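Long-range contacts in BlEst2 (PDB 6WPX), which is an esterase/lipase that probably hydrolyses ester bonds, held here in its propeptide form, with a C-terminal domain that has autoinhibitory effects: residues Q152-A157 and S178-F183; E302-V307 and T366-S371; A444-V449 and S470-D475. All coordinates share one frame; numbering follows the deposited sequence.

Contact 1 (Q152-A157 and S178-F183)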
loop_
_atom_site.group_PDB
_atom_site.type_symbol
_atom_site.label_atom_id
_atom_site.label_comp_id
_atom_site.label_asym_id
_atom_site.label_seq_id
_atom_site.Cartn_x
_atom_site.Cartn_y
_atom_site.Cartn_z
ATOM N N GLN A 152 -0.414 -2.993 -2.137
ATOM C CA GLN A 152 -1.391 -4.107 -2.105
ATOM C C GLN A 152 -2.647 -3.678 -1.320
ATOM O O GLN A 152 -3.729 -4.215 -1.536
ATOM C CB GLN A 152 -0.795 -5.404 -1.533
ATOM C CG GLN A 152 0.373 -5.982 -2.379
ATOM C CD GLN A 152 1.727 -5.502 -1.862
ATOM O OE1 GLN A 152 1.858 -4.413 -1.275
ATOM N NE2 GLN A 152 2.768 -6.302 -2.103
ATOM N N LEU A 153 -2.498 -2.674 -0.449
ATOM C CA LEU A 153 -3.620 -2.102 0.296
ATOM C C LEU A 153 -4.484 -1.257 -0.648
ATOM O O LEU A 153 -5.707 -1.258 -0.513
ATOM C CB LEU A 153 -3.114 -1.293 1.484
ATOM C CG LEU A 153 -2.561 -2.152 2.640
ATOM C CD1 LEU A 153 -1.811 -1.271 3.650
ATOM C CD2 LEU A 153 -3.712 -2.942 3.336
ATOM N N ALA A 154 -3.848 -0.564 -1.634
ATOM C CA ALA A 154 -4.614 0.155 -2.648
ATOM C C ALA A 154 -5.340 -0.878 -3.520
ATOM O O ALA A 154 -6.490 -0.648 -3.857
ATOM C CB ALA A 154 -3.708 1.047 -3.499
ATOM N N ASP A 155 -4.691 -2.039 -3.834
ATOM C CA ASP A 155 -5.330 -3.109 -4.612
ATOM C C ASP A 155 -6.556 -3.588 -3.876
ATOM O O ASP A 155 -7.597 -3.805 -4.497
ATOM C CB ASP A 155 -4.397 -4.302 -4.817
ATOM C CG ASP A 155 -3.196 -3.979 -5.654
ATOM O OD1 ASP A 155 -3.164 -2.883 -6.244
ATOM O OD2 ASP A 155 -2.305 -4.841 -5.762
ATOM N N LEU A 156 -6.426 -3.737 -2.546
ATOM C CA LEU A 156 -7.517 -4.143 -1.665
ATOM C C LEU A 156 -8.657 -3.134 -1.703
ATOM O O LEU A 156 -9.804 -3.547 -1.895
ATOM C CB LEU A 156 -7.025 -4.381 -0.213
ATOM C CG LEU A 156 -8.100 -4.688 0.833
ATOM C CD1 LEU A 156 -8.805 -6.037 0.554
ATOM C CD2 LEU A 156 -7.498 -4.684 2.253
ATOM N N ALA A 157 -8.352 -1.828 -1.540
ATOM C CA ALA A 157 -9.337 -0.738 -1.555
ATOM C C ALA A 157 -10.179 -0.698 -2.846
ATOM O O ALA A 157 -11.330 -0.276 -2.815
ATOM C CB ALA A 157 -8.635 0.598 -1.388
ATOM N N SER A 178 -3.841 5.499 -8.494
ATOM C CA SER A 178 -2.512 5.441 -9.113
ATOM C C SER A 178 -1.541 4.565 -8.322
ATOM O O SER A 178 -0.491 4.222 -8.845
ATOM C CB SER A 178 -1.930 6.836 -9.325
ATOM O OG SER A 178 -1.490 7.435 -8.116
ATOM N N LEU A 179 -1.896 4.199 -7.077
ATOM C CA LEU A 179 -1.079 3.354 -6.203
ATOM C C LEU A 179 -1.328 1.845 -6.376
ATOM O O LEU A 179 -0.582 1.045 -5.807
ATOM C CB LEU A 179 -1.242 3.772 -4.734
ATOM C CG LEU A 179 -0.697 5.177 -4.380
ATOM C CD1 LEU A 179 -1.050 5.531 -2.966
ATOM C CD2 LEU A 179 0.808 5.243 -4.575
ATOM N N GLN A 180 -2.354 1.451 -7.156
ATOM C CA GLN A 180 -2.608 0.022 -7.419
ATOM C C GLN A 180 -1.356 -0.586 -8.066
ATOM O O GLN A 180 -0.682 0.085 -8.857
ATOM C CB GLN A 180 -3.808 -0.164 -8.350
ATOM C CG GLN A 180 -5.113 0.222 -7.682
ATOM C CD GLN A 180 -6.252 0.228 -8.653
ATOM O OE1 GLN A 180 -7.007 -0.750 -8.784
ATOM N NE2 GLN A 180 -6.425 1.351 -9.345
ATOM N N THR A 181 -1.026 -1.828 -7.707
ATOM C CA THR A 181 0.203 -2.474 -8.197
ATOM C C THR A 181 0.194 -2.670 -9.712
ATOM O O THR A 181 1.250 -2.623 -10.335
ATOM C CB THR A 181 0.509 -3.776 -7.449
ATOM O OG1 THR A 181 -0.575 -4.678 -7.627
ATOM C CG2 THR A 181 0.773 -3.556 -5.981
ATOM N N GLY A 182 -0.985 -2.884 -10.292
ATOM C CA GLY A 182 -1.097 -3.039 -11.741
ATOM C C GLY A 182 -0.737 -1.740 -12.436
ATOM O O GLY A 182 0.002 -1.743 -13.420
ATOM N N PHE A 183 -1.268 -0.615 -11.917
ATOM C CA PHE A 183 -1.022 0.740 -12.439
ATOM C C PHE A 183 0.455 1.089 -12.242
ATOM O O PHE A 183 1.087 1.609 -13.155
ATOM C CB PHE A 183 -1.884 1.758 -11.663
ATOM C CG PHE A 183 -1.992 3.116 -12.310
ATOM C CD1 PHE A 183 -1.009 4.080 -12.110
ATOM C CD2 PHE A 183 -3.071 3.431 -13.138
ATOM C CE1 PHE A 183 -1.114 5.344 -12.708
ATOM C CE2 PHE A 183 -3.179 4.699 -13.723
ATOM C CZ PHE A 183 -2.203 5.652 -13.488
#
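The backbones come nearest at Asp-155 and Gln-180, whose CA atoms are 5.0 Å apart; the helix 152-157 runs here past the turn that leads into the helix 181-191, and at Gln-152 it also passes Thr-181, CA atoms 6.5 Å apart. Gln-180 occupies the N-cap position of that second helix, and Thr-181 is its first residue. The carboxylate of Asp-155 holds Thr-181 with both oxygens. OD1 of Asp-155 takes the amide N of Thr-181 at 2.8 Å, with an N-H...O angle of 160°, while OD2 of Asp-155 accepts the hydroxyl OG1 of Thr-181 at a short 2.5 Å. Each oxygen uses its syn lone pair, and the two side chains cross at about a right angle. OG1 of Thr-181 sits between the backbone N and the carbonyl carbon (chi1 60°), near enough to the amide for one carboxylate to take both donors. Beside this polar grip, Ala-154 CB packs on Leu-179 CB at 3.9 Å. NE2 of Gln-180 hydrogen-bonds Tyr-177 O, while Gln-180 CA lies 3.2 Å from Asp-155 OD1. Helix 152-157 lies in the range assigned to the PGAP1-like alpha/beta-hydrolase family, and the side chains of Gln-180 and Thr-181 touch Ser-470 of strand 462-473, whose OG also makes a weak hydrogen bond with Asp-155 OD1. The two-donor grip thus fixes the rotation of the buried carboxylate and supplies an acceptor to a first-turn amide that no preceding turn can satisfy.

Contact 2 (E302-V307 and T366-S371)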
loop_
_atom_site.group_PDB
_atom_site.type_symbol
_atom_site.label_atom_id
_atom_site.label_comp_id
_atom_site.label_asym_id
_atom_site.label_seq_id
_atom_site.Cartn_x
_atom_site.Cartn_y
_atom_site.Cartn_z
ATOM N N GLU A 302 -23.520 -11.346 10.146
ATOM C CA GLU A 302 -22.660 -12.461 10.505
ATOM C C GLU A 302 -21.989 -12.979 9.254
ATOM O O GLU A 302 -22.617 -13.034 8.193
ATOM C CB GLU A 302 -23.434 -13.569 11.218
ATOM C CG GLU A 302 -24.162 -13.102 12.475
ATOM C CD GLU A 302 -24.741 -14.178 13.382
ATOM O OE1 GLU A 302 -24.638 -13.995 14.613
ATOM O OE2 GLU A 302 -25.343 -15.161 12.889
ATOM N N GLU A 303 -20.706 -13.336 9.378
ATOM C CA GLU A 303 -19.921 -13.913 8.287
ATOM C C GLU A 303 -19.222 -15.148 8.791
ATOM O O GLU A 303 -18.432 -15.073 9.736
ATOM C CB GLU A 303 -18.869 -12.912 7.727
ATOM C CG GLU A 303 -19.459 -11.795 6.884
ATOM C CD GLU A 303 -20.103 -12.160 5.556
ATOM O OE1 GLU A 303 -20.734 -11.255 4.963
ATOM O OE2 GLU A 303 -20.021 -13.334 5.125
ATOM N N GLU A 304 -19.522 -16.280 8.180
ATOM C CA GLU A 304 -18.876 -17.530 8.552
ATOM C C GLU A 304 -17.571 -17.651 7.787
ATOM O O GLU A 304 -17.414 -17.058 6.728
ATOM C CB GLU A 304 -19.766 -18.737 8.234
ATOM C CG GLU A 304 -20.959 -18.876 9.162
ATOM C CD GLU A 304 -21.768 -20.142 8.944
ATOM O OE1 GLU A 304 -21.671 -20.752 7.855
ATOM O OE2 GLU A 304 -22.511 -20.524 9.872
ATOM N N PHE A 305 -16.634 -18.388 8.333
ATOM C CA PHE A 305 -15.375 -18.663 7.658
ATOM C C PHE A 305 -14.785 -19.945 8.197
ATOM O O PHE A 305 -14.834 -20.200 9.395
ATOM C CB PHE A 305 -14.375 -17.486 7.704
ATOM C CG PHE A 305 -13.777 -17.135 9.045
ATOM C CD1 PHE A 305 -14.440 -16.275 9.917
ATOM C CD2 PHE A 305 -12.527 -17.610 9.409
ATOM C CE1 PHE A 305 -13.881 -15.934 11.154
ATOM C CE2 PHE A 305 -11.965 -17.274 10.650
ATOM C CZ PHE A 305 -12.637 -16.424 11.507
ATOM N N ALA A 306 -14.235 -20.744 7.297
ATOM C CA ALA A 306 -13.565 -21.988 7.596
ATOM C C ALA A 306 -12.148 -21.699 8.075
ATOM O O ALA A 306 -11.461 -20.802 7.562
ATOM C CB ALA A 306 -13.511 -22.862 6.348
ATOM N N VAL A 307 -11.716 -22.471 9.066
ATOM C CA VAL A 307 -10.339 -22.459 9.542
ATOM C C VAL A 307 -9.950 -23.917 9.410
ATOM O O VAL A 307 -10.537 -24.770 10.078
ATOM C CB VAL A 307 -10.134 -21.923 10.980
ATOM C CG1 VAL A 307 -8.699 -22.197 11.470
ATOM C CG2 VAL A 307 -10.443 -20.427 11.053
ATOM N N THR A 366 -15.773 -24.214 11.372
ATOM C CA THR A 366 -16.447 -23.004 10.946
ATOM C C THR A 366 -16.527 -22.011 12.094
ATOM O O THR A 366 -17.223 -22.242 13.095
ATOM C CB THR A 366 -17.866 -23.316 10.413
ATOM O OG1 THR A 366 -17.794 -24.395 9.493
ATOM C CG2 THR A 366 -18.530 -22.090 9.760
ATOM N N TRP A 367 -15.838 -20.906 11.926
ATOM C CA TRP A 367 -15.863 -19.784 12.850
ATOM C C TRP A 367 -16.878 -18.822 12.292
ATOM O O TRP A 367 -17.265 -18.946 11.138
ATOM C CB TRP A 367 -14.502 -19.080 12.875
ATOM C CG TRP A 367 -13.455 -19.823 13.630
ATOM C CD1 TRP A 367 -12.943 -21.049 13.327
ATOM C CD2 TRP A 367 -12.817 -19.406 14.837
ATOM N NE1 TRP A 367 -11.999 -21.406 14.253
ATOM C CE2 TRP A 367 -11.891 -20.409 15.190
ATOM C CE3 TRP A 367 -12.890 -18.245 15.627
ATOM C CZ2 TRP A 367 -11.088 -20.323 16.334
ATOM C CZ3 TRP A 367 -12.061 -18.142 16.740
ATOM C CH2 TRP A 367 -11.183 -19.177 17.087
ATOM N N LYS A 368 -17.278 -17.835 13.090
ATOM C CA LYS A 368 -18.258 -16.849 12.668
ATOM C C LYS A 368 -17.967 -15.529 13.336
ATOM O O LYS A 368 -17.747 -15.465 14.552
ATOM C CB LYS A 368 -19.681 -17.358 13.005
ATOM C CG LYS A 368 -20.832 -16.403 12.665
ATOM C CD LYS A 368 -22.228 -17.056 12.875
ATOM C CE LYS A 368 -22.579 -17.341 14.319
ATOM N NZ LYS A 368 -24.005 -17.759 14.471
ATOM N N ILE A 369 -17.941 -14.467 12.530
ATOM C CA ILE A 369 -17.788 -13.116 13.045
ATOM C C ILE A 369 -19.180 -12.503 13.024
ATOM O O ILE A 369 -19.977 -12.807 12.134
ATOM C CB ILE A 369 -16.728 -12.253 12.293
ATOM C CG1 ILE A 369 -16.411 -10.943 13.104
ATOM C CG2 ILE A 369 -17.199 -11.904 10.870
ATOM C CD1 ILE A 369 -15.027 -10.510 13.072
ATOM N N ALA A 370 -19.469 -11.655 13.996
ATOM C CA ALA A 370 -20.738 -10.959 14.065
ATOM C C ALA A 370 -20.484 -9.500 14.397
ATOM O O ALA A 370 -19.693 -9.196 15.281
ATOM C CB ALA A 370 -21.664 -11.616 15.096
ATOM N N SER A 371 -21.128 -8.602 13.659
ATOM C CA SER A 371 -21.054 -7.163 13.917
ATOM C C SER A 371 -22.471 -6.679 14.169
ATOM O O SER A 371 -23.354 -6.881 13.332
ATOM C CB SER A 371 -20.464 -6.416 12.727
ATOM O OG SER A 371 -20.379 -5.027 12.991
#
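Glu-303 pairs with Ile-369 and Phe-305 with Trp-367 as antiparallel hydrogen-bonded pairs, alternating with the non-hydrogen-bonded pairs Glu-302 with Ala-370, Glu-304 with Lys-368 and Ala-306 with Thr-366. The backbone bonds come two to a pair: Glu-303 N to Ile-369 O and Phe-305 N to Trp-367 O each measure 2.9 Å and are answered by a bond in the reverse sense. The segment axes stand at 149°, so the ladder is noticeably twisted.

On the face bearing Phe-305 and Trp-367 the packing is apolar. CB of Trp-367 lies over one face of the Phe-305 ring, 3.7 Å from its centroid, a CH-pi contact; CG of Phe-305 lies between the backbone N and the carbonyl carbon, from where the ring extends beneath Trp-367 CB. The phenyl ring and the five-membered ring of Trp-367 are near parallel, planes at 26°, but slid apart with centroids 5.4 Å from each other, so they barely overlap. Val-307 CG2 touches Trp-367 CD1 at 3.4 Å, while the indole NE1 bonds to Ala-363 O. Strand 300-307 is an outermost strand of its four-stranded sheet, and this inner face meets a second antiparallel sheet in a beta-sandwich: Phe-305 touches Ile-314 and Val-383, and Ile-369 touches Val-316 and Phe-381.

The opposite face carries charge. The Lys-368 chain bends at chi3 (68°), setting CE beside the Glu-302 carboxylate, and NZ ends 3.3 Å from Glu-302 OE2, a salt bridge whose hydrogen bond is weak; Lys-368 CD rests 3.6 Å from the same OE2. An alanine in place of Lys-368 would probably leave Glu-302 without this positive mate and its carboxylate without the contact of the lysine's CD. Further along, Thr-366 CG2 packs against the Glu-304 chain, 3.9 Å from its CD.

Contact 3 (A444-V449 and S470-D475)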
loop_
_atom_site.group_PDB
_atom_site.type_symbol
_atom_site.label_atom_id
_atom_site.label_comp_id
_atom_site.label_asym_id
_atom_site.label_seq_id
_atom_site.Cartn_x
_atom_site.Cartn_y
_atom_site.Cartn_z
ATOM N N ALA A 444 -8.858 -2.185 -22.499
ATOM C CA ALA A 444 -7.956 -1.311 -21.770
ATOM C C ALA A 444 -8.597 -0.883 -20.425
ATOM O O ALA A 444 -9.826 -0.859 -20.307
ATOM C CB ALA A 444 -7.612 -0.093 -22.613
ATOM N N GLY A 445 -7.759 -0.633 -19.413
ATOM C CA GLY A 445 -8.185 -0.196 -18.084
ATOM C C GLY A 445 -7.540 -0.872 -16.883
ATOM O O GLY A 445 -6.730 -1.793 -17.031
ATOM N N MET A 446 -7.917 -0.422 -15.675
ATOM C CA MET A 446 -7.423 -0.982 -14.406
ATOM C C MET A 446 -8.408 -2.053 -13.983
ATOM O O MET A 446 -9.592 -1.765 -13.804
ATOM C CB MET A 446 -7.410 0.072 -13.281
ATOM C CG MET A 446 -6.085 0.687 -12.975
ATOM S SD MET A 446 -4.645 -0.384 -12.895
ATOM C CE MET A 446 -5.014 -1.414 -11.587
ATOM N N TYR A 447 -7.919 -3.263 -13.772
ATOM C CA TYR A 447 -8.748 -4.371 -13.327
ATOM C C TYR A 447 -8.447 -4.712 -11.886
ATOM O O TYR A 447 -7.293 -4.711 -11.460
ATOM C CB TYR A 447 -8.439 -5.630 -14.141
ATOM C CG TYR A 447 -8.916 -5.589 -15.566
ATOM C CD1 TYR A 447 -8.180 -4.928 -16.552
ATOM C CD2 TYR A 447 -10.073 -6.255 -15.952
ATOM C CE1 TYR A 447 -8.609 -4.903 -17.873
ATOM C CE2 TYR A 447 -10.496 -6.260 -17.279
ATOM C CZ TYR A 447 -9.752 -5.595 -18.237
ATOM O OH TYR A 447 -10.177 -5.578 -19.540
ATOM N N SER A 448 -9.476 -5.083 -11.168
ATOM C CA SER A 448 -9.308 -5.663 -9.862
ATOM C C SER A 448 -10.083 -6.971 -9.934
ATOM O O SER A 448 -11.253 -6.959 -10.267
ATOM C CB SER A 448 -9.820 -4.766 -8.752
ATOM O OG SER A 448 -9.646 -5.529 -7.574
ATOM N N VAL A 449 -9.407 -8.101 -9.716
ATOM C CA VAL A 449 -10.034 -9.401 -9.775
ATOM C C VAL A 449 -9.963 -10.060 -8.430
ATOM O O VAL A 449 -8.894 -10.170 -7.852
ATOM C CB VAL A 449 -9.472 -10.296 -10.913
ATOM C CG1 VAL A 449 -10.315 -11.556 -11.074
ATOM C CG2 VAL A 449 -9.414 -9.529 -12.235
ATOM N N SER A 470 -4.462 -7.342 -9.312
ATOM C CA SER A 470 -4.464 -5.985 -9.832
ATOM C C SER A 470 -3.773 -6.001 -11.177
ATOM O O SER A 470 -2.595 -6.315 -11.255
ATOM C CB SER A 470 -3.720 -5.055 -8.877
ATOM O OG SER A 470 -3.739 -3.720 -9.352
ATOM N N ILE A 471 -4.504 -5.685 -12.234
ATOM C CA ILE A 471 -3.976 -5.746 -13.605
ATOM C C ILE A 471 -4.279 -4.492 -14.378
ATOM O O ILE A 471 -5.435 -4.104 -14.492
ATOM C CB ILE A 471 -4.497 -7.016 -14.372
ATOM C CG1 ILE A 471 -4.234 -8.317 -13.570
ATOM C CG2 ILE A 471 -3.897 -7.113 -15.804
ATOM C CD1 ILE A 471 -5.003 -9.532 -13.983
ATOM N N TYR A 472 -3.245 -3.881 -14.966
ATOM C CA TYR A 472 -3.482 -2.732 -15.828
ATOM C C TYR A 472 -3.337 -3.227 -17.253
ATOM O O TYR A 472 -2.405 -3.967 -17.549
ATOM C CB TYR A 472 -2.512 -1.576 -15.549
ATOM C CG TYR A 472 -2.715 -0.402 -16.482
ATOM C CD1 TYR A 472 -3.825 0.429 -16.357
ATOM C CD2 TYR A 472 -1.826 -0.150 -17.525
ATOM C CE1 TYR A 472 -4.036 1.490 -17.235
ATOM C CE2 TYR A 472 -2.012 0.927 -18.390
ATOM C CZ TYR A 472 -3.115 1.748 -18.238
ATOM O OH TYR A 472 -3.316 2.792 -19.106
ATOM N N VAL A 473 -4.246 -2.822 -18.134
ATOM C CA VAL A 473 -4.209 -3.197 -19.551
ATOM C C VAL A 473 -4.211 -1.892 -20.341
ATOM O O VAL A 473 -5.121 -1.077 -20.170
ATOM C CB VAL A 473 -5.350 -4.172 -19.956
ATOM C CG1 VAL A 473 -5.289 -4.522 -21.449
ATOM C CG2 VAL A 473 -5.308 -5.447 -19.118
ATOM N N ASN A 474 -3.144 -1.655 -21.134
ATOM C CA ASN A 474 -3.005 -0.425 -21.913
ATOM C C ASN A 474 -3.748 -0.509 -23.252
ATOM O O ASN A 474 -4.368 -1.535 -23.540
ATOM C CB ASN A 474 -1.514 -0.041 -22.098
ATOM C CG ASN A 474 -0.666 -1.006 -22.908
ATOM O OD1 ASN A 474 -1.148 -1.822 -23.711
ATOM N ND2 ASN A 474 0.639 -0.921 -22.724
ATOM N N ASP A 475 -3.653 0.556 -24.072
ATOM C CA ASP A 475 -4.260 0.671 -25.410
ATOM C C ASP A 475 -3.865 -0.471 -26.376
ATOM O O ASP A 475 -4.689 -0.869 -27.195
ATOM C CB ASP A 475 -3.944 2.050 -26.032
ATOM C CG ASP A 475 -2.465 2.309 -26.315
ATOM O OD1 ASP A 475 -1.681 2.470 -25.336
ATOM O OD2 ASP A 475 -2.092 2.379 -27.514
HETATM O O HOH W 1 -6.372 -3.263 -9.103
#
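Met-446 meets Tyr-472 on one face of the paired strands, and Tyr-447 meets Ile-471 and Val-473 on the other. Four backbone bonds set the antiparallel register: Gly-445 N to Val-473 O at 2.8 Å and Tyr-447 N to Ile-471 O at 2.7 Å, each with its reciprocal. Gly-445, at phi 135° and psi 178°, adopts backbone angles at which a CB would jam against the carbonyl O of Ala-444. The two strands form a beta hairpin, 445-456 with 462-473, flanked by strands 407-417 and 479-480 within a five-stranded antiparallel sheet.

Among side chains, the sulfur contact is Met-aromatic. SD of Met-446 lies at the edge of the Tyr-472 ring, 4.9 Å from its centroid and 76° off the normal, and also touches Tyr-472 CB. On the other face CE1 of Tyr-447 packs on Val-473 CG2 at 3.6 Å, the hydroxyl of Tyr-447 bonding to Lys-443 O.

One water hydrogen-bonds both strands: it donates to Tyr-447 O at 2.9 Å and accepts from Ser-470 OG at 2.7 Å. Ser-470 OG also bonds Gly-182 N at the start of helix 181-191, and the methyl CE of Met-446 comes within 3.5 Å of it.

How the contacts relate
Contacts 1 and 3 adjoin, their centres 11 Å apart, whereas contact 2 touches neither: its nearest atoms are about 14 Å from contact 1 and about 17 Å from contact 3. Ser-470 is the meeting point. Its OG lies 3.0 Å from Gly-182 N, a probable hydrogen bond, and its CB lies 3.4 Å from Thr-181 OG1; Gly-182 O also packs on Tyr-472 CB. The hairpin of contact 3 is thus docked on the helix start held by contact 1, consistent with close association of the C-terminal part with the alpha/beta part. Contact 2, its centre 27 Å from that of contact 1, is tied to the same hairpin through the hydrogen bond of Ala-306 N to Asn-464 OD1.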